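PDB 1VKO: inositol-3-phosphate synthase from Caenorhabditis elegans, which belongs to the myo-inositol-1-phosphate synthase family and binds nicotinamide-adenine-dinucleotide on a Rossmann-like domain in a four-chain assembly. Local coordinates for residues K69-P74 with A458-Y463; T104-E109 with E177-E182; P193-Y198 with A211-P216; G344-S349 with I421-M426. All blocks are in the same frame, centred on the assembly; numbering follows the deposited sequence.

Contact 1 closes the longest loop of the four, joining strand 56-71 to strand 461-464 in an antiparallel sheet, and the other three contacts are nested within that loop in the order 2, 3, 4 by their first segments. Contact 2 sets hairpin strand 104-107 against helix 178-188; contact 3 follows in the long loop between helices 178-188 and 220-238, where it borders nicotinamide-adenine-dinucleotide. Contact 4 pairs strands 346-356 and 413-423 of a mixed sheet. None touches another: centres lie about 33 Å (2 and 3) to 51 Å (3 and 4) apart. Contacts 2 and 4 both also pack against the second subunit, and so lie at subunit interfaces.

Contact 1 (K69-P74 with A458-Y463); sequences KTVLKP and ASRVSY
Arg460 meets the 69-74 segment with both its backbone and its long side chain. It is the third residue of a type I turn, Ala458 to Val461, that leads into strand 461-464, and its carbonyl O accepts from Val71 N at 2.9 Å. The aliphatic part of Arg460 crosses Val71 at about a right angle, CG lying 3.7 Å from Val71 CB. A bend at chi3 (-74°) turns NE off the line of the chain; NH1 donates to Val71 O over 2.8 Å, with that oxygen close to the guanidinium plane. Pro74 CA sits over one face of the same group, toward its rim. Beyond the segments, NH2 makes a salt bridge with Glu456 and a hydrogen bond to Pro147 O. Val461 lies side by side with Thr70 as a non-hydrogen-bonded pair, CG2 reaching Thr70 OG1 at 4.1 Å, and both side chains pack on Leu512 of helix 498-513. Ser462 pairs with Lys69 through two straight bonds, Lys69 N to Ser462 O at 2.8 Å and Ser462 N to Lys69 O at 2.9 Å. A water donates to Lys69 O and lies 2.6 Å from Ser462 OG, linking the two residues a third time. Arg460 thus prolongs the antiparallel pairing past the strand end: its guanidinium takes up a buried position where carbonyl oxygens and the Glu456 carboxylate would offset its charge.

Contact 2 (T104-E109 with E177-E182); sequences TWRTKE and EPELQE
Glu179 OE1 is gripped by two donors: Arg106 N, at 2.6 Å, and a water at 2.5 Å that also donates to Arg106 O. The amide comes to the syn side of the carboxylate, 21° out of its plane, with an N-H...O angle of 158°. Glu179 has CG anti to its backbone N and a chain extended beyond it; the carboxylate lies beside Trp105 CA and CB, OE1 3.5 Å from Trp105 CB. The next residue, Leu180, lays CD2 over the six-membered ring of Trp105, a CH-pi contact 3.9 Å from the centroid and 18° off the ring normal. Glu177, the N-cap residue of helix 178-188, brings CG to 4.2 Å from Trp105 CD1, while its OE2 turns to another chain, where Lys108 of the third subunit is its salt-bridge partner. Trp105 and Leu180 both also pack on Met426 of the second subunit. The helix therefore holds the 104-113 hairpin by a carboxylate at the strand backbone and a leucine on the indole. With two donors on OE1, and Lys183 in a weak, long ion pair with OE2, the Glu179 carboxylate is probably stabilised as the anion.

Contact 3 (P193-Y198 with A211-P216); sequences PLPSIY and ANNVIP. With NAD (nicotinamide-adenine-dinucleotide), chain G.
Ser196 and Val214 form a single backbone bridge: Ser196 N donates to Asn213 O at 3.0 Å, and Ser196 O accepts from Ile215 N at 2.9 Å. A water accepts from Tyr198 N and donates to Ile215 O. Side chains close round this pair. With CG anti to its backbone N (chi1 -159°), Asn213 brings that carbon to 3.6 Å from Pro195 CA, and its ND2 donates to Pro193 O at 3.0 Å from above the carbonyl plane; Asp160 O takes a further bond from ND2. Ile215 crosses Pro195 at about a right angle, with CD1 3.9 Å from Pro195 CB. Farther along, Ala211 CB rests over one face of the Tyr198 ring, a CH-pi contact 3.8 Å from the centroid, while Val214 CG1 lies against Tyr198 CB. The bridge fastens together two parts of the loop that follows helix 178-188 in this Rossmann-like domain, and the 193-198 part borders the adenine of nicotinamide-adenine-dinucleotide. There the side-chain hydroxyl OG of Ser196 donates to N1A at 2.9 Å, and N6A donates weakly to the backbone carbonyl O of Ile197. Behind them, Ile197 packs on helices 220-238 and 281-291, and Phe285 touches Ser196.

Contact 4 (G344-S349 with I421-M426); sequences GMKPES and ICSIFM
Ser423 OG and Glu348 OE2 meet at 2.6 Å, the hydroxyl donating from above the carboxylate plane. Ser423 holds OG between its backbone N and carbonyl carbon (chi1 44°), where it also lies 3.2 Å from Lys346 CB. Glu348 turns back at chi2 (-80°), which carries CD over toward Ser423, its CG passing 3.3 Å from that hydroxyl. The other carboxylate oxygen, OE1, takes a 2.8 Å salt bridge from Lys346 NZ, again from above the plane; the lysine chain runs extended to CE and bends only at its last torsion. Both carboxylate oxygens are thus engaged, and the neighbouring ammonium would favour the charged form. Met345 and Ile424 lie side by side, pointing the same way, with Met345 CG pressed to 3.4 Å from Ile424 CG2, tighter than normal carbon packing. Cys422 SG rests 3.8 Å from Pro347 CA, and both residues contact helix 329-342. Ser349 CB packs on Ile421 CB and CD1, and Val407 and Tyr409 of the fourth subunit lie against this end of the pairing. In the backbone, Lys346 and Ser423 exchange two bonds, whereas Ile421 O accepts from both Glu348 N, at 2.7 Å, and Ser349 N, at 3.3 Å. Two residues facing one in this way make a classic beta bulge, here in the mixed sheet where antiparallel strands 346-356 and 413-423 pair.

Contact 1 (K69-P74 with A458-Y463)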
# COMPACT_ATOMS: atom_id res chain seq x y z
N LYS A 69 20.20 43.89 -12.29
CA LYS A 69 21.56 43.66 -12.74
C LYS A 69 21.95 42.32 -12.18
O LYS A 69 21.68 42.06 -11.01
CB LYS A 69 22.54 44.75 -12.25
CG LYS A 69 22.67 46.00 -13.13
CD LYS A 69 23.81 46.89 -12.59
CE LYS A 69 24.16 48.11 -13.47
NZ LYS A 69 23.17 49.22 -13.37
N THR A 70 22.58 41.49 -13.02
CA THR A 70 23.05 40.17 -12.61
C THR A 70 24.50 39.96 -12.95
O THR A 70 24.83 39.84 -14.12
CB THR A 70 22.24 39.06 -13.30
OG1 THR A 70 20.86 39.18 -12.96
CG2 THR A 70 22.63 37.69 -12.73
N VAL A 71 25.37 39.87 -11.95
CA VAL A 71 26.75 39.50 -12.25
C VAL A 71 26.75 38.12 -12.92
O VAL A 71 26.10 37.19 -12.44
CB VAL A 71 27.69 39.58 -11.03
CG1 VAL A 71 29.14 39.18 -11.42
CG2 VAL A 71 27.68 40.99 -10.42
N LEU A 72 27.42 38.01 -14.06
CA LEU A 72 27.33 36.78 -14.85
C LEU A 72 28.38 35.73 -14.50
O LEU A 72 28.18 34.55 -14.80
CB LEU A 72 27.39 37.07 -16.35
CG LEU A 72 26.19 37.72 -17.06
CD1 LEU A 72 26.52 37.90 -18.52
CD2 LEU A 72 24.93 36.90 -16.93
N LYS A 73 29.51 36.14 -13.92
CA LYS A 73 30.50 35.16 -13.49
C LYS A 73 30.24 34.76 -12.05
O LYS A 73 30.25 35.62 -11.18
CB LYS A 73 31.94 35.65 -13.66
CG LYS A 73 32.93 34.50 -13.76
CD LYS A 73 34.20 34.75 -12.97
CE LYS A 73 35.28 35.42 -13.81
NZ LYS A 73 36.54 35.68 -13.04
N PRO A 74 29.95 33.48 -11.81
CA PRO A 74 29.80 32.98 -10.45
C PRO A 74 31.09 33.21 -9.66
O PRO A 74 32.17 33.00 -10.20
CB PRO A 74 29.48 31.50 -10.65
CG PRO A 74 28.82 31.46 -12.01
CD PRO A 74 29.66 32.42 -12.80
N ALA A 458 21.78 34.56 -5.85
CA ALA A 458 21.09 35.74 -5.33
C ALA A 458 22.10 36.82 -4.90
O ALA A 458 21.81 38.04 -4.97
CB ALA A 458 20.15 35.35 -4.19
N SER A 459 23.29 36.39 -4.47
CA SER A 459 24.32 37.31 -4.03
C SER A 459 24.81 38.13 -5.22
O SER A 459 25.48 39.14 -5.02
CB SER A 459 25.47 36.59 -3.33
OG SER A 459 26.51 36.24 -4.22
N ARG A 460 24.44 37.71 -6.44
CA ARG A 460 24.81 38.36 -7.71
C ARG A 460 23.70 39.19 -8.35
O ARG A 460 23.90 39.79 -9.41
CB ARG A 460 25.32 37.34 -8.74
CG ARG A 460 26.78 36.99 -8.54
CD ARG A 460 27.38 36.07 -9.63
NE ARG A 460 26.91 34.69 -9.49
CZ ARG A 460 26.20 34.01 -10.39
NH1 ARG A 460 25.84 34.53 -11.56
NH2 ARG A 460 25.85 32.77 -10.11
N VAL A 461 22.54 39.23 -7.74
CA VAL A 461 21.42 39.97 -8.32
C VAL A 461 21.19 41.26 -7.54
O VAL A 461 21.24 41.27 -6.31
CB VAL A 461 20.12 39.10 -8.35
CG1 VAL A 461 18.96 39.88 -8.96
CG2 VAL A 461 20.35 37.79 -9.11
N SER A 462 20.92 42.35 -8.27
CA SER A 462 20.43 43.59 -7.66
C SER A 462 19.36 44.23 -8.54
O SER A 462 19.21 43.88 -9.69
CB SER A 462 21.59 44.55 -7.41
OG SER A 462 22.24 44.87 -8.64
N TYR A 463 18.60 45.17 -7.99
CA TYR A 463 17.52 45.81 -8.74
C TYR A 463 17.39 47.29 -8.34
O TYR A 463 17.85 47.69 -7.28
CB TYR A 463 16.19 45.06 -8.51
CG TYR A 463 15.64 45.25 -7.12
CD1 TYR A 463 16.25 44.66 -6.02
CD2 TYR A 463 14.53 46.05 -6.90
CE1 TYR A 463 15.78 44.85 -4.74
CE2 TYR A 463 14.03 46.25 -5.62
CZ TYR A 463 14.66 45.65 -4.54
OH TYR A 463 14.18 45.84 -3.24
O HOH W 1 23.85 42.85 -9.11

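Contact 2 (T104-E109 with E177-E182)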
# COMPACT_ATOMS: atom_id res chain seq x y z
N THR A 104 32.41 5.27 -11.13
CA THR A 104 31.39 4.27 -11.38
C THR A 104 31.51 3.18 -10.34
O THR A 104 32.52 3.08 -9.67
CB THR A 104 31.55 3.66 -12.80
OG1 THR A 104 32.92 3.47 -13.10
CG2 THR A 104 31.09 4.61 -13.89
N TRP A 105 30.47 2.37 -10.20
CA TRP A 105 30.57 1.19 -9.35
C TRP A 105 29.77 0.05 -9.98
O TRP A 105 28.80 0.32 -10.70
CB TRP A 105 30.15 1.51 -7.89
CG TRP A 105 28.80 2.16 -7.77
CD1 TRP A 105 27.64 1.54 -7.45
CD2 TRP A 105 28.48 3.55 -7.98
NE1 TRP A 105 26.60 2.44 -7.44
CE2 TRP A 105 27.08 3.69 -7.75
CE3 TRP A 105 29.22 4.70 -8.35
CZ2 TRP A 105 26.40 4.92 -7.90
CZ3 TRP A 105 28.56 5.93 -8.46
CH2 TRP A 105 27.14 6.02 -8.25
N ARG A 106 30.20 -1.21 -9.78
CA ARG A 106 29.46 -2.34 -10.36
C ARG A 106 28.11 -2.52 -9.66
O ARG A 106 28.02 -2.38 -8.44
CB ARG A 106 30.26 -3.64 -10.22
CG ARG A 106 31.26 -3.96 -11.37
CD ARG A 106 30.64 -4.59 -12.68
NE ARG A 106 29.81 -5.80 -12.49
CZ ARG A 106 28.67 -6.05 -13.18
NH1 ARG A 106 28.25 -5.18 -14.09
NH2 ARG A 106 27.95 -7.16 -12.97
N THR A 107 27.08 -2.86 -10.43
CA THR A 107 25.82 -3.32 -9.85
C THR A 107 25.45 -4.61 -10.54
O THR A 107 26.05 -4.99 -11.56
CB THR A 107 24.74 -2.27 -10.02
OG1 THR A 107 24.52 -2.02 -11.41
CG2 THR A 107 25.24 -0.93 -9.49
N LYS A 108 24.48 -5.32 -9.95
CA LYS A 108 23.86 -6.49 -10.57
C LYS A 108 23.40 -6.18 -11.98
O LYS A 108 23.23 -7.09 -12.80
CB LYS A 108 22.65 -6.88 -9.73
CG LYS A 108 22.81 -8.12 -8.92
CD LYS A 108 22.17 -8.04 -7.56
CE LYS A 108 20.63 -7.68 -7.58
NZ LYS A 108 20.63 -6.53 -6.57
N GLU A 109 23.15 -4.91 -12.27
CA GLU A 109 22.57 -4.54 -13.57
C GLU A 109 23.63 -4.14 -14.59
O GLU A 109 23.35 -4.06 -15.77
CB GLU A 109 21.51 -3.42 -13.41
CG GLU A 109 20.34 -3.73 -12.48
CD GLU A 109 20.62 -3.54 -10.97
OE1 GLU A 109 21.32 -2.58 -10.56
OE2 GLU A 109 20.10 -4.36 -10.18
N GLU A 177 27.45 2.54 -1.80
CA GLU A 177 27.75 1.12 -1.87
C GLU A 177 29.26 0.93 -1.52
O GLU A 177 30.00 1.88 -1.71
CB GLU A 177 27.49 0.67 -3.30
CG GLU A 177 26.05 0.59 -3.71
CD GLU A 177 25.20 -0.21 -2.74
OE1 GLU A 177 25.52 -1.38 -2.44
OE2 GLU A 177 24.23 0.36 -2.28
N PRO A 178 29.70 -0.23 -1.01
CA PRO A 178 31.06 -0.38 -0.50
C PRO A 178 32.02 0.10 -1.55
O PRO A 178 32.73 1.05 -1.29
CB PRO A 178 31.16 -1.90 -0.23
CG PRO A 178 29.64 -2.20 0.23
CD PRO A 178 28.96 -1.50 -0.88
N GLU A 179 31.93 -0.42 -2.76
CA GLU A 179 32.86 -0.07 -3.83
C GLU A 179 33.11 1.40 -3.93
O GLU A 179 34.27 1.79 -4.03
CB GLU A 179 32.37 -0.56 -5.19
CG GLU A 179 33.51 -0.66 -6.20
CD GLU A 179 33.06 -0.87 -7.64
OE1 GLU A 179 31.96 -1.43 -7.88
OE2 GLU A 179 33.82 -0.45 -8.55
N LEU A 180 32.05 2.20 -3.91
CA LEU A 180 32.18 3.67 -4.06
C LEU A 180 32.83 4.36 -2.86
O LEU A 180 33.42 5.43 -3.00
CB LEU A 180 30.82 4.33 -4.41
CG LEU A 180 30.74 5.86 -4.56
CD1 LEU A 180 31.72 6.41 -5.62
CD2 LEU A 180 29.27 6.28 -4.87
N GLN A 181 32.73 3.75 -1.68
CA GLN A 181 33.39 4.27 -0.49
C GLN A 181 34.89 4.01 -0.63
O GLN A 181 35.71 4.87 -0.26
CB GLN A 181 32.86 3.60 0.79
CG GLN A 181 31.39 3.93 1.17
CD GLN A 181 30.93 3.24 2.45
OE1 GLN A 181 31.75 3.03 3.37
NE2 GLN A 181 29.62 2.87 2.52
N GLU A 182 35.26 2.86 -1.20
CA GLU A 182 36.70 2.60 -1.43
C GLU A 182 37.32 3.54 -2.44
O GLU A 182 38.37 4.08 -2.20
CB GLU A 182 36.97 1.15 -1.79
CG GLU A 182 37.45 0.31 -0.60
CD GLU A 182 36.56 0.45 0.63
OE1 GLU A 182 35.46 -0.16 0.67
OE2 GLU A 182 36.98 1.18 1.55
O HOH W 2 29.98 -2.50 -6.73

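Contact 3 (P193-Y198 with A211-P216)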
# COMPACT_ATOMS: atom_id res chain seq x y z
N PRO A 193 36.60 16.88 10.39
CA PRO A 193 35.90 18.14 10.67
C PRO A 193 36.51 18.89 11.84
O PRO A 193 37.04 18.26 12.75
CB PRO A 193 34.50 17.68 11.05
CG PRO A 193 34.36 16.34 10.40
CD PRO A 193 35.70 15.71 10.54
N LEU A 194 36.42 20.22 11.80
CA LEU A 194 36.81 21.07 12.93
C LEU A 194 35.93 20.78 14.16
O LEU A 194 34.83 20.29 14.03
CB LEU A 194 36.75 22.56 12.52
CG LEU A 194 37.44 22.96 11.20
CD1 LEU A 194 37.10 24.37 10.81
CD2 LEU A 194 38.93 22.81 11.30
N PRO A 195 36.45 21.00 15.36
CA PRO A 195 35.62 20.85 16.56
C PRO A 195 34.52 21.89 16.62
O PRO A 195 34.66 22.97 16.06
CB PRO A 195 36.62 21.01 17.72
CG PRO A 195 37.83 21.60 17.14
CD PRO A 195 37.86 21.31 15.67
N SER A 196 33.39 21.52 17.22
CA SER A 196 32.24 22.40 17.23
C SER A 196 31.82 22.77 18.62
O SER A 196 32.39 22.32 19.61
CB SER A 196 31.05 21.75 16.51
OG SER A 196 30.27 22.75 15.87
N ILE A 197 30.78 23.59 18.69
CA ILE A 197 30.13 24.00 19.92
C ILE A 197 29.24 22.83 20.25
O ILE A 197 28.53 22.35 19.38
CB ILE A 197 29.30 25.25 19.64
CG1 ILE A 197 30.19 26.35 19.10
CG2 ILE A 197 28.56 25.75 20.88
CD1 ILE A 197 29.41 27.52 18.58
N TYR A 198 29.26 22.36 21.51
CA TYR A 198 28.35 21.32 21.97
C TYR A 198 27.65 21.78 23.24
O TYR A 198 28.28 21.87 24.28
CB TYR A 198 29.16 20.04 22.23
CG TYR A 198 28.38 18.88 22.84
CD1 TYR A 198 27.11 18.55 22.38
CD2 TYR A 198 28.92 18.11 23.86
CE1 TYR A 198 26.40 17.51 22.91
CE2 TYR A 198 28.21 17.05 24.40
CZ TYR A 198 26.96 16.76 23.91
OH TYR A 198 26.21 15.73 24.43
N ALA A 211 30.21 12.80 21.03
CA ALA A 211 30.78 14.13 21.08
C ALA A 211 32.18 14.13 21.69
O ALA A 211 32.32 14.22 22.91
CB ALA A 211 29.84 15.05 21.84
N ASN A 212 33.20 13.99 20.82
CA ASN A 212 34.57 13.95 21.25
C ASN A 212 35.45 14.99 20.54
O ASN A 212 36.67 14.91 20.59
CB ASN A 212 35.12 12.54 21.03
CG ASN A 212 35.49 12.25 19.56
OD1 ASN A 212 35.17 13.01 18.64
ND2 ASN A 212 36.20 11.15 19.36
N ASN A 213 34.81 15.95 19.88
CA ASN A 213 35.46 16.98 19.06
C ASN A 213 34.78 18.32 19.39
O ASN A 213 34.13 18.91 18.53
CB ASN A 213 35.26 16.64 17.57
CG ASN A 213 36.26 17.30 16.65
OD1 ASN A 213 37.40 17.55 17.03
ND2 ASN A 213 35.84 17.56 15.41
N VAL A 214 34.91 18.80 20.63
CA VAL A 214 34.25 20.05 21.05
C VAL A 214 35.17 21.18 21.52
O VAL A 214 36.18 20.94 22.18
CB VAL A 214 33.07 19.81 22.08
CG1 VAL A 214 32.49 18.39 21.94
CG2 VAL A 214 33.46 20.09 23.49
N ILE A 215 34.80 22.41 21.17
CA ILE A 215 35.51 23.62 21.62
C ILE A 215 35.45 23.66 23.15
O ILE A 215 34.37 23.57 23.70
CB ILE A 215 34.80 24.93 21.07
CG1 ILE A 215 34.41 24.86 19.58
CG2 ILE A 215 35.61 26.17 21.37
CD1 ILE A 215 35.51 24.62 18.66
N PRO A 216 36.58 23.81 23.85
CA PRO A 216 36.58 23.85 25.34
C PRO A 216 35.77 25.04 25.92
O PRO A 216 35.41 25.95 25.18
CB PRO A 216 38.06 24.01 25.67
CG PRO A 216 38.80 23.49 24.48
CD PRO A 216 37.95 23.92 23.31
PA NAD G . 23.26 12.80 11.06
O1A NAD G . 23.21 12.38 12.45
O2A NAD G . 23.81 11.69 10.26
O5B NAD G . 24.12 14.13 11.00
C5B NAD G . 24.26 14.93 12.14
C4B NAD G . 25.74 15.20 12.32
O4B NAD G . 25.89 16.44 12.97
C3B NAD G . 26.41 14.17 13.20
O3B NAD G . 27.71 14.03 12.64
C2B NAD G . 26.60 14.83 14.54
O2B NAD G . 27.92 14.47 14.93
C1B NAD G . 26.61 16.31 14.16
N9A NAD G . 26.25 17.33 15.17
C8A NAD G . 25.30 17.31 16.15
N7A NAD G . 25.36 18.47 16.83
C5A NAD G . 26.32 19.26 16.33
C6A NAD G . 26.83 20.53 16.67
N6A NAD G . 26.40 21.25 17.72
N1A NAD G . 27.87 21.04 15.93
C2A NAD G . 28.43 20.32 14.92
N3A NAD G . 27.95 19.08 14.63
C4A NAD G . 26.91 18.54 15.30
O3 NAD G . 21.81 13.27 10.51
PN NAD G . 21.62 13.62 8.97
O1N NAD G . 22.95 14.01 8.44
O2N NAD G . 20.90 12.50 8.36
O5D NAD G . 20.76 15.00 8.93
C5D NAD G . 21.12 16.10 9.75
C4D NAD G . 19.97 17.10 10.01
O4D NAD G . 19.31 17.41 8.80
C3D NAD G . 18.90 16.58 10.97
O3D NAD G . 18.51 17.63 11.81
C2D NAD G . 17.71 16.34 10.08
O2D NAD G . 16.44 16.53 10.69
C1D NAD G . 17.92 17.40 9.03
N1N NAD G . 17.08 17.00 7.90
C2N NAD G . 17.32 15.83 7.25
C3N NAD G . 16.50 15.47 6.21
C7N NAD G . 17.03 14.42 5.31
O7N NAD G . 18.26 13.84 5.71
N7N NAD G . 16.36 14.09 4.20
C4N NAD G . 15.43 16.29 5.80
C5N NAD G . 15.19 17.46 6.49
C6N NAD G . 16.03 17.81 7.56
O HOH W 3 31.55 23.55 23.14

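Contact 4 (G344-S349 with I421-M426)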
# COMPACT_ATOMS: atom_id res chain seq x y z
N GLY A 344 -10.69 20.90 -7.00
CA GLY A 344 -12.01 21.00 -6.36
C GLY A 344 -12.41 19.95 -5.32
O GLY A 344 -13.63 19.61 -5.17
N MET A 345 -11.39 19.49 -4.59
CA MET A 345 -11.43 18.35 -3.65
C MET A 345 -11.06 18.79 -2.23
O MET A 345 -10.03 19.44 -2.03
CB MET A 345 -10.38 17.30 -4.08
CG MET A 345 -10.91 15.96 -4.53
SD MET A 345 -10.98 15.65 -6.30
CE MET A 345 -9.23 15.36 -6.61
N LYS A 346 -11.85 18.37 -1.23
CA LYS A 346 -11.60 18.71 0.19
C LYS A 346 -10.83 17.62 0.95
O LYS A 346 -11.43 16.63 1.33
CB LYS A 346 -12.93 18.95 0.92
CG LYS A 346 -12.85 19.76 2.21
CD LYS A 346 -14.24 19.82 2.86
CE LYS A 346 -14.18 20.40 4.29
NZ LYS A 346 -13.01 19.83 5.06
N PRO A 347 -9.52 17.80 1.17
CA PRO A 347 -8.79 16.97 2.12
C PRO A 347 -9.49 16.99 3.48
O PRO A 347 -9.79 18.06 4.00
CB PRO A 347 -7.43 17.66 2.24
CG PRO A 347 -7.27 18.39 0.91
CD PRO A 347 -8.66 18.82 0.53
N GLU A 348 -9.77 15.80 4.02
CA GLU A 348 -10.52 15.68 5.28
C GLU A 348 -9.64 15.15 6.42
O GLU A 348 -9.89 15.42 7.61
CB GLU A 348 -11.70 14.72 5.08
CG GLU A 348 -12.72 15.17 4.05
CD GLU A 348 -13.68 16.21 4.59
OE1 GLU A 348 -13.28 17.08 5.39
OE2 GLU A 348 -14.85 16.14 4.21
N SER A 349 -8.63 14.39 6.02
CA SER A 349 -7.81 13.62 6.90
C SER A 349 -6.46 13.43 6.21
O SER A 349 -6.40 12.95 5.07
CB SER A 349 -8.49 12.26 7.16
OG SER A 349 -8.08 11.70 8.39
N ILE A 421 -7.45 11.20 2.81
CA ILE A 421 -8.90 11.03 2.61
C ILE A 421 -9.54 12.36 2.26
O ILE A 421 -9.47 13.33 3.04
CB ILE A 421 -9.59 10.46 3.86
CG1 ILE A 421 -8.93 9.15 4.30
CG2 ILE A 421 -11.09 10.31 3.58
CD1 ILE A 421 -9.30 8.69 5.71
N CYS A 422 -10.19 12.40 1.11
CA CYS A 422 -10.80 13.61 0.61
C CYS A 422 -12.26 13.37 0.47
O CYS A 422 -12.68 12.25 0.24
CB CYS A 422 -10.23 13.98 -0.77
SG CYS A 422 -8.51 14.44 -0.67
N SER A 423 -13.02 14.44 0.62
CA SER A 423 -14.42 14.45 0.19
C SER A 423 -14.50 15.08 -1.22
O SER A 423 -13.87 16.11 -1.53
CB SER A 423 -15.31 15.17 1.21
OG SER A 423 -14.68 16.36 1.66
N ILE A 424 -15.24 14.40 -2.09
CA ILE A 424 -15.38 14.77 -3.51
C ILE A 424 -16.87 15.04 -3.79
O ILE A 424 -17.64 15.27 -2.86
CB ILE A 424 -14.75 13.63 -4.41
CG1 ILE A 424 -15.43 12.27 -4.17
CG2 ILE A 424 -13.18 13.49 -4.16
CD1 ILE A 424 -15.16 11.20 -5.25
N PHE A 425 -17.27 15.03 -5.06
CA PHE A 425 -18.66 15.16 -5.50
C PHE A 425 -19.73 14.38 -4.68
O PHE A 425 -19.62 13.16 -4.47
CB PHE A 425 -18.72 14.73 -6.98
CG PHE A 425 -20.01 15.14 -7.69
CD1 PHE A 425 -20.39 16.47 -7.80
CD2 PHE A 425 -20.81 14.18 -8.31
CE1 PHE A 425 -21.56 16.85 -8.48
CE2 PHE A 425 -21.98 14.55 -9.02
CZ PHE A 425 -22.35 15.89 -9.09
N MET A 426 -20.76 15.10 -4.24
CA MET A 426 -21.96 14.49 -3.62
C MET A 426 -21.64 13.62 -2.40
O MET A 426 -22.23 12.52 -2.23
CB MET A 426 -22.76 13.65 -4.64
CG MET A 426 -23.47 14.43 -5.75
SD MET A 426 -24.87 15.39 -5.25
CE MET A 426 -26.06 14.14 -4.87